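Putative S41 protease (Bacteroides fragilis NCTC 9343, PDB 3K50) probably hydrolyses peptide bonds as a serine protease of family S41, combining a PDZ-like domain with a peptidase domain of the ClpP/crotonase type. Local coordinates at residues 230-235 and 370-375; 252-257 and 313-318; 292-297 and 395-400; 307-312 and 362-367. All coordinates share one frame; numbering follows the deposited sequence. Where two conformers were deposited one is given.

Contact 1: 230-235 and 370-375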
loop_
_atom_site.group_PDB
_atom_site.type_symbol
_atom_site.label_atom_id
_atom_site.label_comp_id
_atom_site.label_asym_id
_atom_site.label_seq_id
_atom_site.Cartn_x
_atom_site.Cartn_y
_atom_site.Cartn_z
ATOM N N ASP A 230 -4.374 -8.884 -3.107
ATOM C CA ASP A 230 -4.801 -8.036 -2.008
ATOM C C ASP A 230 -3.831 -6.845 -1.871
ATOM O O ASP A 230 -2.724 -6.975 -1.364
ATOM C CB ASP A 230 -4.900 -8.928 -0.740
ATOM C CG ASP A 230 -5.559 -8.250 0.424
ATOM O OD1 ASP A 230 -5.711 -7.014 0.408
ATOM O OD2 ASP A 230 -5.964 -8.967 1.375
ATOM N N LEU A 231 -4.242 -5.685 -2.403
ATOM C CA LEU A 231 -3.478 -4.447 -2.352
ATOM C C LEU A 231 -4.132 -3.441 -1.389
ATOM O O LEU A 231 -3.918 -2.234 -1.437
ATOM C CB LEU A 231 -3.459 -3.852 -3.750
ATOM C CG LEU A 231 -2.851 -4.672 -4.870
ATOM C CD1 LEU A 231 -2.876 -3.899 -6.259
ATOM C CD2 LEU A 231 -1.425 -5.132 -4.498
ATOM N N ARG A 232 -4.931 -3.925 -0.472
ATOM C CA ARG A 232 -5.718 -2.994 0.321
ATOM C C ARG A 232 -4.989 -1.903 1.101
ATOM O O ARG A 232 -5.592 -0.846 1.353
ATOM C CB ARG A 232 -6.676 -3.750 1.268
ATOM C CG ARG A 232 -6.045 -4.319 2.508
ATOM C CD ARG A 232 -7.095 -5.057 3.308
ATOM N NE ARG A 232 -7.391 -6.362 2.739
ATOM C CZ ARG A 232 -8.363 -7.187 3.141
ATOM N NH1 ARG A 232 -9.250 -6.819 4.070
ATOM N NH2 ARG A 232 -8.487 -8.379 2.542
ATOM N N TYR A 233 -3.776 -2.176 1.552
ATOM C CA TYR A 233 -3.023 -1.232 2.311
ATOM C C TYR A 233 -1.755 -0.874 1.575
ATOM O O TYR A 233 -0.859 -0.298 2.172
ATOM C CB TYR A 233 -2.650 -1.804 3.723
ATOM C CG TYR A 233 -3.786 -2.214 4.582
ATOM C CD1 TYR A 233 -4.976 -1.458 4.622
ATOM C CD2 TYR A 233 -3.662 -3.315 5.484
ATOM C CE1 TYR A 233 -6.008 -1.864 5.378
ATOM C CE2 TYR A 233 -4.707 -3.676 6.302
ATOM C CZ TYR A 233 -5.872 -2.948 6.236
ATOM O OH TYR A 233 -6.948 -3.337 7.009
ATOM N N ASN A 234 -1.700 -1.146 0.280
ATOM C CA ASN A 234 -0.501 -0.890 -0.533
ATOM C C ASN A 234 -0.427 0.559 -1.073
ATOM O O ASN A 234 -1.171 0.958 -1.973
ATOM C CB ASN A 234 -0.451 -1.904 -1.670
ATOM C CG ASN A 234 0.897 -1.925 -2.368
ATOM O OD1 ASN A 234 1.479 -0.866 -2.630
ATOM N ND2 ASN A 234 1.375 -3.135 -2.725
ATOM N N THR A 235 0.490 1.352 -0.505
ATOM C CA THR A 235 0.590 2.789 -0.802
ATOM C C THR A 235 1.502 3.076 -2.012
ATOM O O THR A 235 1.777 4.237 -2.350
ATOM C CB THR A 235 1.087 3.574 0.433
ATOM O OG1 THR A 235 2.454 3.262 0.667
ATOM C CG2 THR A 235 0.257 3.277 1.700
ATOM N N TYR A 370 -17.267 -2.933 -0.651
ATOM C CA TYR A 370 -17.218 -3.564 0.645
ATOM C C TYR A 370 -16.268 -2.789 1.551
ATOM O O TYR A 370 -15.068 -2.702 1.268
ATOM C CB TYR A 370 -16.692 -4.998 0.530
ATOM C CG TYR A 370 -17.708 -5.986 0.045
ATOM C CD1 TYR A 370 -17.908 -6.210 -1.318
ATOM C CD2 TYR A 370 -18.458 -6.746 0.952
ATOM C CE1 TYR A 370 -18.854 -7.118 -1.761
ATOM C CE2 TYR A 370 -19.412 -7.629 0.516
ATOM C CZ TYR A 370 -19.601 -7.809 -0.850
ATOM O OH TYR A 370 -20.534 -8.704 -1.298
ATOM N N ASN A 371 -16.816 -2.170 2.602
ATOM C CA ASN A 371 -16.017 -1.463 3.600
ATOM C C ASN A 371 -15.701 -2.488 4.688
ATOM O O ASN A 371 -16.571 -2.893 5.418
ATOM C CB ASN A 371 -16.791 -0.294 4.215
ATOM C CG ASN A 371 -16.007 0.433 5.298
ATOM O OD1 ASN A 371 -14.874 0.080 5.647
ATOM N ND2 ASN A 371 -16.629 1.461 5.856
ATOM N N GLU A 372 -14.441 -2.856 4.840
ATOM C CA GLU A 372 -14.084 -3.890 5.800
ATOM C C GLU A 372 -14.476 -3.548 7.253
ATOM O O GLU A 372 -14.766 -4.443 8.052
ATOM C CB GLU A 372 -12.605 -4.172 5.702
ATOM C CG GLU A 372 -11.640 -2.988 6.061
ATOM C CD GLU A 372 -10.149 -3.341 5.915
ATOM O OE1 GLU A 372 -9.828 -4.506 5.579
ATOM O OE2 GLU A 372 -9.284 -2.443 6.133
ATOM N N ASP A 373 -14.451 -2.254 7.601
ATOM C CA ASP A 373 -14.856 -1.809 8.924
ATOM C C ASP A 373 -16.334 -2.002 9.263
ATOM O O ASP A 373 -16.676 -1.903 10.432
ATOM C CB ASP A 373 -14.463 -0.358 9.158
ATOM C CG ASP A 373 -12.956 -0.117 9.003
ATOM O OD1 ASP A 373 -12.177 -1.055 9.196
ATOM O OD2 ASP A 373 -12.567 1.015 8.664
ATOM N N SER A 374 -17.198 -2.275 8.274
ATOM C CA SER A 374 -18.647 -2.522 8.525
ATOM C C SER A 374 -18.985 -3.988 8.857
ATOM O O SER A 374 -20.109 -4.296 9.265
ATOM C CB SER A 374 -19.487 -2.072 7.313
ATOM O OG SER A 374 -19.466 -0.661 7.168
ATOM N N TYR A 375 -17.995 -4.874 8.737
ATOM C CA TYR A 375 -18.197 -6.281 8.917
ATOM C C TYR A 375 -17.229 -6.813 9.979
ATOM O O TYR A 375 -16.320 -7.606 9.667
ATOM C CB TYR A 375 -17.929 -6.986 7.582
ATOM C CG TYR A 375 -18.821 -6.657 6.418
ATOM C CD1 TYR A 375 -18.593 -5.544 5.624
ATOM C CD2 TYR A 375 -19.864 -7.499 6.074
ATOM C CE1 TYR A 375 -19.429 -5.271 4.553
ATOM C CE2 TYR A 375 -20.680 -7.249 5.007
ATOM C CZ TYR A 375 -20.483 -6.130 4.255
ATOM O OH TYR A 375 -21.344 -5.954 3.173
#
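Glu372 divides its carboxylate between two neighbours, Arg232 and Tyr233. The salt bridge runs from Arg232 NH1 to Glu372 OE1 (2.8 Å); the oxygen lies in the guanidinium plane and is met almost head-on to its C-O bond. Asp230 takes the other side of the same guanidinium, side-on: Arg232 NE reaches the syn lone pair of Asp230 OD1 at 2.9 Å, nearly straight at 172°, while Arg232 NH2 holds Asp230 OD2 at 2.8 Å. One buried arginine thus has an acid at each end, which fixes the rotation of its flat group. A hydroxyl bond adds to this: Tyr233 OH to Glu372 OE2, 2.7 Å, arriving on the syn side but 26° out of the carboxylate plane. Packing adds a further restraint: Arg232 CG sits 3.6 Å above the middle of the Tyr233 ring. A type I turn, Leu231 to Asn234, sets these two side chains in place. Arg110, in the PDZ-like region, also bonds Glu372 and Tyr233, and Glu387 gives Arg232 NH1 a second acid. The network therefore ties the loop leaving central strand 226-230 to the one following edge strand 368-369, between the PDZ-like part and the start of helix 388-398.

Contact 2: 252-257 and 313-318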
loop_
_atom_site.group_PDB
_atom_site.type_symbol
_atom_site.label_atom_id
_atom_site.label_comp_id
_atom_site.label_asym_id
_atom_site.label_seq_id
_atom_site.Cartn_x
_atom_site.Cartn_y
_atom_site.Cartn_z
ATOM N N ALA A 252 -0.749 -15.279 -21.197
ATOM C CA ALA A 252 0.483 -15.637 -21.882
ATOM C C ALA A 252 0.560 -15.091 -23.323
ATOM O O ALA A 252 1.631 -14.740 -23.812
ATOM C CB ALA A 252 0.614 -17.177 -21.857
ATOM N N ASP A 253 -0.554 -14.947 -24.017
ATOM C CA ASP A 253 -0.443 -14.362 -25.354
ATOM C C ASP A 253 -0.151 -12.846 -25.371
ATOM O O ASP A 253 -0.057 -12.235 -26.459
ATOM C CB ASP A 253 -1.668 -14.712 -26.221
ATOM C CG ASP A 253 -2.986 -14.178 -25.675
ATOM O OD1 ASP A 253 -3.042 -13.531 -24.609
ATOM O OD2 ASP A 253 -4.006 -14.447 -26.335
ATOM N N LYS A 254 -0.045 -12.214 -24.203
ATOM C CA LYS A 254 0.256 -10.790 -24.133
ATOM C C LYS A 254 1.729 -10.464 -23.977
ATOM O O LYS A 254 2.112 -9.283 -23.983
ATOM C CB LYS A 254 -0.500 -10.101 -22.980
ATOM C CG LYS A 254 -2.022 -10.284 -22.981
ATOM C CD LYS A 254 -2.685 -10.030 -24.277
ATOM C CE LYS A 254 -4.196 -10.223 -24.148
ATOM N NZ LYS A 254 -4.919 -10.201 -25.435
HETATM N N MSE A 255 2.575 -11.481 -23.893
HETATM C CA MSE A 255 3.961 -11.212 -23.709
HETATM C C MSE A 255 4.446 -10.304 -24.816
HETATM O O MSE A 255 4.098 -10.508 -25.986
HETATM C CB MSE A 255 4.783 -12.490 -23.686
HETATM C CG MSE A 255 4.502 -13.425 -22.489
HETATM SE SE MSE A 255 4.786 -12.496 -20.743
HETATM C CE MSE A 255 3.025 -12.029 -20.299
ATOM N N ASN A 256 5.241 -9.305 -24.402
ATOM C CA ASN A 256 5.914 -8.335 -25.272
ATOM C C ASN A 256 5.034 -7.194 -25.740
ATOM O O ASN A 256 5.517 -6.289 -26.374
ATOM C CB ASN A 256 6.634 -8.993 -26.460
ATOM C CG ASN A 256 7.696 -9.990 -26.039
ATOM O OD1 ASN A 256 7.792 -11.097 -26.586
ATOM N ND2 ASN A 256 8.547 -9.573 -25.145
ATOM N N GLN A 257 3.762 -7.210 -25.364
ATOM C CA GLN A 257 2.860 -6.107 -25.669
ATOM C C GLN A 257 3.114 -4.942 -24.723
ATOM O O GLN A 257 3.635 -5.124 -23.627
ATOM C CB GLN A 257 1.398 -6.616 -25.633
ATOM C CG GLN A 257 1.201 -7.698 -26.764
ATOM C CD GLN A 257 -0.218 -8.139 -27.016
ATOM O OE1 GLN A 257 -0.486 -9.329 -27.262
ATOM N NE2 GLN A 257 -1.115 -7.220 -26.966
ATOM N N ASN A 313 -6.127 -3.452 -16.985
ATOM C CA ASN A 313 -7.526 -3.246 -17.497
ATOM C C ASN A 313 -7.771 -3.544 -18.968
ATOM O O ASN A 313 -8.755 -4.216 -19.292
ATOM C CB ASN A 313 -8.076 -1.812 -17.198
ATOM C CG ASN A 313 -8.914 -1.745 -15.906
ATOM O OD1 ASN A 313 -9.492 -2.752 -15.515
ATOM N ND2 ASN A 313 -9.044 -0.545 -15.286
ATOM N N PRO A 314 -6.951 -2.989 -19.864
ATOM C CA PRO A 314 -7.127 -3.247 -21.312
ATOM C C PRO A 314 -6.851 -4.666 -21.776
ATOM O O PRO A 314 -7.246 -5.019 -22.873
ATOM C CB PRO A 314 -6.070 -2.344 -21.962
ATOM C CG PRO A 314 -5.704 -1.359 -20.936
ATOM C CD PRO A 314 -5.899 -1.991 -19.625
ATOM N N TYR A 315 -6.165 -5.461 -20.960
ATOM C CA TYR A 315 -5.737 -6.786 -21.379
ATOM C C TYR A 315 -6.409 -7.990 -20.727
ATOM O O TYR A 315 -6.164 -9.105 -21.154
ATOM C CB TYR A 315 -4.255 -6.919 -21.081
ATOM C CG TYR A 315 -3.402 -6.102 -21.977
ATOM C CD1 TYR A 315 -3.179 -6.506 -23.284
ATOM C CD2 TYR A 315 -2.804 -4.908 -21.533
ATOM C CE1 TYR A 315 -2.384 -5.743 -24.145
ATOM C CE2 TYR A 315 -2.021 -4.121 -22.411
ATOM C CZ TYR A 315 -1.789 -4.580 -23.694
ATOM O OH TYR A 315 -1.005 -3.873 -24.556
HETATM N N MSE A 316 -7.150 -7.759 -19.656
HETATM C CA MSE A 316 -7.770 -8.829 -18.905
HETATM C C MSE A 316 -8.926 -8.210 -18.103
HETATM O O MSE A 316 -9.091 -6.966 -18.076
HETATM C CB MSE A 316 -6.708 -9.580 -18.045
HETATM C CG MSE A 316 -6.071 -8.825 -16.968
HETATM SE SE MSE A 316 -4.561 -9.709 -16.070
HETATM C CE MSE A 316 -5.207 -11.464 -15.260
ATOM N N LYS A 317 -9.776 -9.090 -17.557
ATOM C CA LYS A 317 -10.888 -8.699 -16.711
ATOM C C LYS A 317 -10.348 -8.493 -15.302
ATOM O O LYS A 317 -9.797 -9.438 -14.634
ATOM C CB LYS A 317 -12.002 -9.782 -16.716
ATOM C CG LYS A 317 -13.258 -9.387 -15.880
ATOM C CD LYS A 317 -14.340 -10.508 -15.957
ATOM C CE LYS A 317 -15.584 -10.270 -15.091
ATOM N NZ LYS A 317 -16.325 -11.579 -14.917
ATOM N N VAL A 318 -10.460 -7.263 -14.844
ATOM C CA VAL A 318 -9.950 -6.845 -13.550
ATOM C C VAL A 318 -11.191 -6.512 -12.701
ATOM O O VAL A 318 -11.974 -5.669 -13.092
ATOM C CB VAL A 318 -9.046 -5.599 -13.681
ATOM C CG1 VAL A 318 -8.544 -5.153 -12.306
ATOM C CG2 VAL A 318 -7.885 -5.882 -14.560
#
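Tyr315 lays one long side of its ring against Lys254 and Gln257, and the close part of the contact lies there. The aliphatic middle of Lys254 does the touching: its CD comes to 3.7 Å from Tyr315 CD1, at a slant that is neither over the face nor at the edge. The lysine chain is bent at its second torsion (chi2 -48°), which carries CE past the ring to 3.8 Å from the backbone O of Tyr315. Further out along the ring, Gln257 CB lies 3.8 Å from Tyr315 OH, and the end of the glutamine side chain is at the ring edge, with the amide and ring planes steeply inclined. Both partners belong to a type II turn from Lys254 to Gln257, closed by Gln257 N to Lys254 O at 3.0 Å, with Asn256 at positive phi (81°). This turn leads from helix 239-249 into strand 258-263, whereas 313-318 is the return from helix 304-312 into strand 317-322, part of a beta-alpha-beta crossover. Inward, the tyrosine is held more firmly: its hydroxyl hydrogen-bonds Leu258 O, and its ring meets Phe277 edge-to-face. The outer side is looser. There Lys254 NZ has a long salt bridge to the exposed Asp253, OD1 being 3.9 Å away.

Contact 3: 292-297 and 395-400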
loop_
_atom_site.group_PDB
_atom_site.type_symbol
_atom_site.label_atom_id
_atom_site.label_comp_id
_atom_site.label_asym_id
_atom_site.label_seq_id
_atom_site.Cartn_x
_atom_site.Cartn_y
_atom_site.Cartn_z
ATOM N N THR A 292 -8.701 -13.274 -15.752
ATOM C CA THR A 292 -9.386 -12.460 -14.764
ATOM C C THR A 292 -8.523 -12.375 -13.497
ATOM O O THR A 292 -7.830 -13.337 -13.149
ATOM C CB THR A 292 -10.732 -13.097 -14.380
ATOM O OG1 THR A 292 -11.519 -13.282 -15.545
ATOM C CG2 THR A 292 -11.524 -12.197 -13.381
ATOM N N VAL A 293 -8.528 -11.214 -12.855
ATOM C CA VAL A 293 -7.842 -11.007 -11.575
ATOM C C VAL A 293 -8.801 -10.177 -10.674
ATOM O O VAL A 293 -9.495 -9.318 -11.161
ATOM C CB VAL A 293 -6.438 -10.393 -11.715
ATOM C CG1 VAL A 293 -6.494 -8.989 -12.411
ATOM C CG2 VAL A 293 -5.776 -10.302 -10.374
ATOM N N TYR A 294 -8.931 -10.563 -9.412
ATOM C CA TYR A 294 -9.720 -9.825 -8.393
ATOM C C TYR A 294 -8.662 -9.085 -7.560
ATOM O O TYR A 294 -7.673 -9.694 -7.068
ATOM C CB TYR A 294 -10.593 -10.745 -7.537
ATOM C CG TYR A 294 -11.603 -11.508 -8.372
ATOM C CD1 TYR A 294 -11.226 -12.622 -9.102
ATOM C CD2 TYR A 294 -12.924 -11.063 -8.495
ATOM C CE1 TYR A 294 -12.148 -13.310 -9.898
ATOM C CE2 TYR A 294 -13.838 -11.735 -9.317
ATOM C CZ TYR A 294 -13.432 -12.837 -10.027
ATOM O OH TYR A 294 -14.302 -13.520 -10.847
ATOM N N VAL A 295 -8.845 -7.772 -7.455
ATOM C CA VAL A 295 -7.939 -6.875 -6.751
ATOM C C VAL A 295 -8.709 -6.238 -5.591
ATOM O O VAL A 295 -9.793 -5.667 -5.783
ATOM C CB VAL A 295 -7.325 -5.819 -7.708
ATOM C CG1 VAL A 295 -6.349 -4.864 -6.922
ATOM C CG2 VAL A 295 -6.573 -6.509 -8.856
ATOM N N LEU A 296 -8.213 -6.479 -4.378
ATOM C CA LEU A 296 -8.803 -5.918 -3.150
ATOM C C LEU A 296 -8.190 -4.553 -2.826
ATOM O O LEU A 296 -6.958 -4.424 -2.712
ATOM C CB LEU A 296 -8.614 -6.905 -2.002
ATOM C CG LEU A 296 -8.971 -8.368 -2.257
ATOM C CD1 LEU A 296 -8.860 -9.232 -0.991
ATOM C CD2 LEU A 296 -10.380 -8.481 -2.848
ATOM N N THR A 297 -9.051 -3.552 -2.676
ATOM C CA THR A 297 -8.638 -2.129 -2.569
ATOM C C THR A 297 -9.263 -1.350 -1.431
ATOM O O THR A 297 -10.285 -1.751 -0.922
ATOM C CB THR A 297 -9.010 -1.362 -3.915
ATOM O OG1 THR A 297 -10.435 -1.327 -4.117
ATOM C CG2 THR A 297 -8.389 -2.035 -5.116
ATOM N N LYS A 395 -16.960 -15.571 -3.573
ATOM C CA LYS A 395 -18.354 -15.726 -3.892
ATOM C C LYS A 395 -18.652 -15.187 -5.293
ATOM O O LYS A 395 -19.412 -15.801 -6.067
ATOM C CB LYS A 395 -19.262 -15.025 -2.857
ATOM C CG LYS A 395 -19.363 -15.714 -1.454
ATOM C CD LYS A 395 -20.480 -14.978 -0.647
ATOM C CE LYS A 395 -20.646 -15.380 0.853
ATOM N NZ LYS A 395 -20.193 -16.749 1.109
ATOM N N ILE A 396 -18.110 -14.022 -5.609
ATOM C CA ILE A 396 -18.368 -13.412 -6.917
ATOM C C ILE A 396 -17.868 -14.312 -8.063
ATOM O O ILE A 396 -18.588 -14.539 -8.997
ATOM C CB ILE A 396 -17.759 -12.023 -7.011
ATOM C CG1 ILE A 396 -18.615 -11.052 -6.175
ATOM C CG2 ILE A 396 -17.708 -11.526 -8.473
ATOM C CD1 ILE A 396 -17.818 -9.895 -5.476
HETATM N N MSE A 397 -16.686 -14.898 -7.933
HETATM C CA MSE A 397 -16.174 -15.745 -9.001
HETATM C C MSE A 397 -16.988 -17.031 -9.116
HETATM O O MSE A 397 -16.975 -17.684 -10.139
HETATM C CB MSE A 397 -14.678 -16.044 -8.794
HETATM C CG MSE A 397 -14.384 -17.038 -7.689
HETATM SE SE MSE A 397 -12.501 -17.429 -7.415
HETATM C CE MSE A 397 -11.891 -15.646 -6.800
ATOM N N SER A 398 -17.689 -17.418 -8.071
ATOM C CA SER A 398 -18.475 -18.641 -8.108
ATOM C C SER A 398 -19.931 -18.374 -8.425
ATOM O O SER A 398 -20.718 -19.312 -8.460
ATOM C CB SER A 398 -18.438 -19.324 -6.729
ATOM O OG SER A 398 -17.178 -19.787 -6.430
ATOM N N GLY A 399 -20.315 -17.117 -8.578
ATOM C CA GLY A 399 -21.714 -16.730 -8.818
ATOM C C GLY A 399 -22.653 -16.761 -7.640
ATOM O O GLY A 399 -23.855 -16.718 -7.832
ATOM N N ILE A 400 -22.121 -16.867 -6.427
ATOM C CA ILE A 400 -22.889 -16.944 -5.181
ATOM C C ILE A 400 -23.417 -15.558 -4.900
ATOM O O ILE A 400 -24.588 -15.390 -4.495
ATOM C CB ILE A 400 -22.035 -17.479 -3.987
ATOM C CG1 ILE A 400 -21.624 -18.936 -4.230
ATOM C CG2 ILE A 400 -22.829 -17.427 -2.664
ATOM C CD1 ILE A 400 -20.382 -19.472 -3.443
#
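Lys395 O is gripped by two backbone N-H groups, Ile400 N at 2.9 Å and, weakly, Ser398 N, in the closing turn of the helix whose Ile396 and Met397 pack on Tyr294. Gly399 N returns to Ile396 O at 3.1 Å, and with Gly399 at positive phi (76°) this completes a Schellman motif. Across the contact the meeting is mainly apolar, with the hydroxyl oxygen of Tyr294 resting against Met397 CB. Met397, a selenomethionine, touches twice: its CB lies 3.3 Å from Tyr294 OH and 3.7 Å from Tyr294 CZ, while its terminal CE curls back to 3.9 Å from Tyr294 CD1. That return follows from a CG set between backbone N and carbonyl carbon (chi1 74°) and a bend at the last torsion (chi3 65°). Tyr294 comes from an inner strand of a mixed sheet, flanked by parallel strands 226-230 and 317-322, in the alpha/beta core expected of the ClpP/crotonase clan. Helix 388-398 covers the sheet face to which Tyr294 points, and Val295, next along the strand, points to the other. Ile396 CG2 reaches Tyr294 CE2 at 4.0 Å, obliquely, on the same side of the ring plane as Met397 but nearer CE2 than CE1. The same two helix residues spread over other strands of the sheet, Ile396 onto Ile321 and Met397 onto Val228, Val189 and Lys187.

Contact 4: 307-312 and 362-367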
loop_
_atom_site.group_PDB
_atom_site.type_symbol
_atom_site.label_atom_id
_atom_site.label_comp_id
_atom_site.label_asym_id
_atom_site.label_seq_id
_atom_site.Cartn_x
_atom_site.Cartn_y
_atom_site.Cartn_z
HETATM N N MSE A 307 -1.542 1.807 -10.817
HETATM C CA MSE A 307 -0.945 1.554 -12.151
HETATM C C MSE A 307 -1.180 0.126 -12.604
HETATM O O MSE A 307 -1.445 -0.115 -13.777
HETATM C CB MSE A 307 0.548 1.871 -12.105
HETATM C CG MSE A 307 1.389 1.577 -13.396
HETATM SE SE MSE A 307 1.754 -0.347 -13.797
HETATM C CE MSE A 307 3.575 -0.330 -14.860
ATOM N N VAL A 308 -1.124 -0.815 -11.672
ATOM C CA VAL A 308 -1.359 -2.191 -11.987
ATOM C C VAL A 308 -2.772 -2.372 -12.454
ATOM O O VAL A 308 -3.048 -3.064 -13.444
ATOM C CB VAL A 308 -1.099 -3.114 -10.750
ATOM C CG1 VAL A 308 -1.618 -4.516 -11.043
ATOM C CG2 VAL A 308 0.375 -3.074 -10.410
ATOM N N ILE A 309 -3.689 -1.759 -11.761
ATOM C CA ILE A 309 -5.088 -1.813 -12.181
ATOM C C ILE A 309 -5.283 -1.169 -13.546
ATOM O O ILE A 309 -5.897 -1.749 -14.445
ATOM C CB ILE A 309 -6.054 -1.114 -11.159
ATOM C CG1 ILE A 309 -6.005 -1.843 -9.791
ATOM C CG2 ILE A 309 -7.462 -0.996 -11.747
ATOM C CD1 ILE A 309 -6.640 -1.004 -8.599
ATOM N N ASN A 310 -4.792 0.040 -13.705
ATOM C CA ASN A 310 -4.996 0.738 -14.972
ATOM C C ASN A 310 -4.434 0.018 -16.234
ATOM O O ASN A 310 -5.035 0.057 -17.310
ATOM C CB ASN A 310 -4.349 2.143 -14.879
ATOM C CG ASN A 310 -4.661 2.989 -16.098
ATOM O OD1 ASN A 310 -5.838 3.120 -16.456
ATOM N ND2 ASN A 310 -3.603 3.546 -16.769
ATOM N N CYS A 311 -3.208 -0.494 -16.092
ATOM C CA CYS A 311 -2.434 -1.155 -17.126
ATOM C C CYS A 311 -2.841 -2.565 -17.427
ATOM O O CYS A 311 -2.717 -3.005 -18.576
ATOM C CB CYS A 311 -0.962 -1.104 -16.744
ATOM S SG CYS A 311 -0.423 0.682 -16.801
ATOM N N LEU A 312 -3.320 -3.296 -16.428
ATOM C CA LEU A 312 -3.933 -4.593 -16.732
ATOM C C LEU A 312 -5.370 -4.504 -17.319
ATOM O O LEU A 312 -5.769 -5.411 -18.070
ATOM C CB LEU A 312 -3.970 -5.490 -15.526
ATOM C CG LEU A 312 -2.620 -5.919 -14.997
ATOM C CD1 LEU A 312 -2.895 -6.757 -13.763
ATOM C CD2 LEU A 312 -1.837 -6.677 -16.085
ATOM N N THR A 362 -9.259 10.984 -8.736
ATOM C CA THR A 362 -10.177 10.706 -7.603
ATOM C C THR A 362 -10.297 9.224 -7.224
ATOM O O THR A 362 -10.902 8.896 -6.197
ATOM C CB THR A 362 -11.631 11.376 -7.712
ATOM O OG1 THR A 362 -12.550 10.531 -8.418
ATOM C CG2 THR A 362 -11.571 12.778 -8.338
ATOM N N GLY A 363 -9.670 8.338 -7.999
ATOM C CA GLY A 363 -9.602 6.928 -7.665
ATOM C C GLY A 363 -10.435 5.989 -8.518
ATOM O O GLY A 363 -11.336 6.419 -9.267
ATOM N N PHE A 364 -10.083 4.709 -8.445
ATOM C CA PHE A 364 -10.883 3.704 -9.125
ATOM C C PHE A 364 -11.994 3.288 -8.182
ATOM O O PHE A 364 -11.736 2.802 -7.082
ATOM C CB PHE A 364 -10.076 2.457 -9.468
ATOM C CG PHE A 364 -9.209 2.586 -10.709
ATOM C CD1 PHE A 364 -9.783 2.583 -11.976
ATOM C CD2 PHE A 364 -7.850 2.614 -10.614
ATOM C CE1 PHE A 364 -8.997 2.626 -13.098
ATOM C CE2 PHE A 364 -7.040 2.655 -11.756
ATOM C CZ PHE A 364 -7.626 2.681 -12.989
ATOM N N LYS A 365 -13.211 3.410 -8.663
ATOM C CA LYS A 365 -14.373 2.969 -7.931
ATOM C C LYS A 365 -14.439 1.444 -7.927
ATOM O O LYS A 365 -14.201 0.803 -8.933
ATOM C CB LYS A 365 -15.621 3.562 -8.578
ATOM C CG LYS A 365 -16.863 3.359 -7.758
ATOM C CD LYS A 365 -18.128 4.105 -8.284
ATOM C CE LYS A 365 -18.998 3.264 -9.230
ATOM N NZ LYS A 365 -20.425 3.779 -9.336
ATOM N N PRO A 366 -14.767 0.843 -6.804
ATOM C CA PRO A 366 -14.800 -0.612 -6.899
ATOM C C PRO A 366 -15.974 -1.142 -7.742
ATOM O O PRO A 366 -17.024 -0.489 -7.845
ATOM C CB PRO A 366 -14.980 -1.059 -5.424
ATOM C CG PRO A 366 -15.611 0.049 -4.717
ATOM C CD PRO A 366 -15.088 1.330 -5.434
ATOM N N THR A 367 -15.792 -2.332 -8.305
ATOM C CA THR A 367 -16.846 -3.059 -8.994
ATOM C C THR A 367 -17.879 -3.458 -7.944
ATOM O O THR A 367 -19.094 -3.363 -8.162
ATOM C CB THR A 367 -16.313 -4.319 -9.732
ATOM O OG1 THR A 367 -15.041 -4.047 -10.362
ATOM C CG2 THR A 367 -17.341 -4.840 -10.787
#
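Ile309 and Phe364 mark the closest backbone approach, 8.6 Å between CA atoms, of the regular helix 307-312 to the irregular chain 362-367. The CG2 branch of Ile309 settles over the face of the Phe364 ring in a CH-pi contact, 3.8 Å from the centroid and only 13° off the ring normal. CG2 is trans to the isoleucine nitrogen, which turns this methyl toward the ring. Asn310 comes from another direction, at the rim: its CB lies in the ring plane, 3.8 Å from Phe364 CZ, with the two side chains roughly perpendicular. One turn of helix thus fits the phenyl ring into a corner, a face against Ile309 and the far edge against Asn310. Tyr360 stacks with the same ring, and Leu320 of strand 317-322 also touches it. The phenylalanine backbone is fixed as well, since its N is bonded to Thr325 OG1. Asn310 ND2 is occupied by Lys357 O, so ND2 has its partner while the methylene packs. The chemistry is therefore mainly dispersion: the Phe364 ring, packed on buried residues of the helix, holds the loop before edge strand 368-369 against helix 304-312, with the polar bonds made alongside.

Contacts 1, 3 and 2 are joined along one mixed sheet, from the end of strand 226-230 through 292-297 to 317-322: Leu231 N lies 3.0 Å from Leu296 O, and Val293 N lies 2.8 Å from Lys317 O, both probable hydrogen bonds. Contact 4 packs on the sheet face turned away from helix 388-398, with Ile309 CD1 4.0 Å from Thr297 CG2 in contact 3. It meets contact 2, where Asn313 ND2 is 3.9 Å from Phe364 CE1. Contacts 1 and 2 are the most distant pair, their centres 26 Å apart. Glycerol, probably from crystallisation, lies about 4 Å from the Tyr233 side chain in contact 1; in contact 4, Gly363 O and Thr362 OG1 bond glycerol.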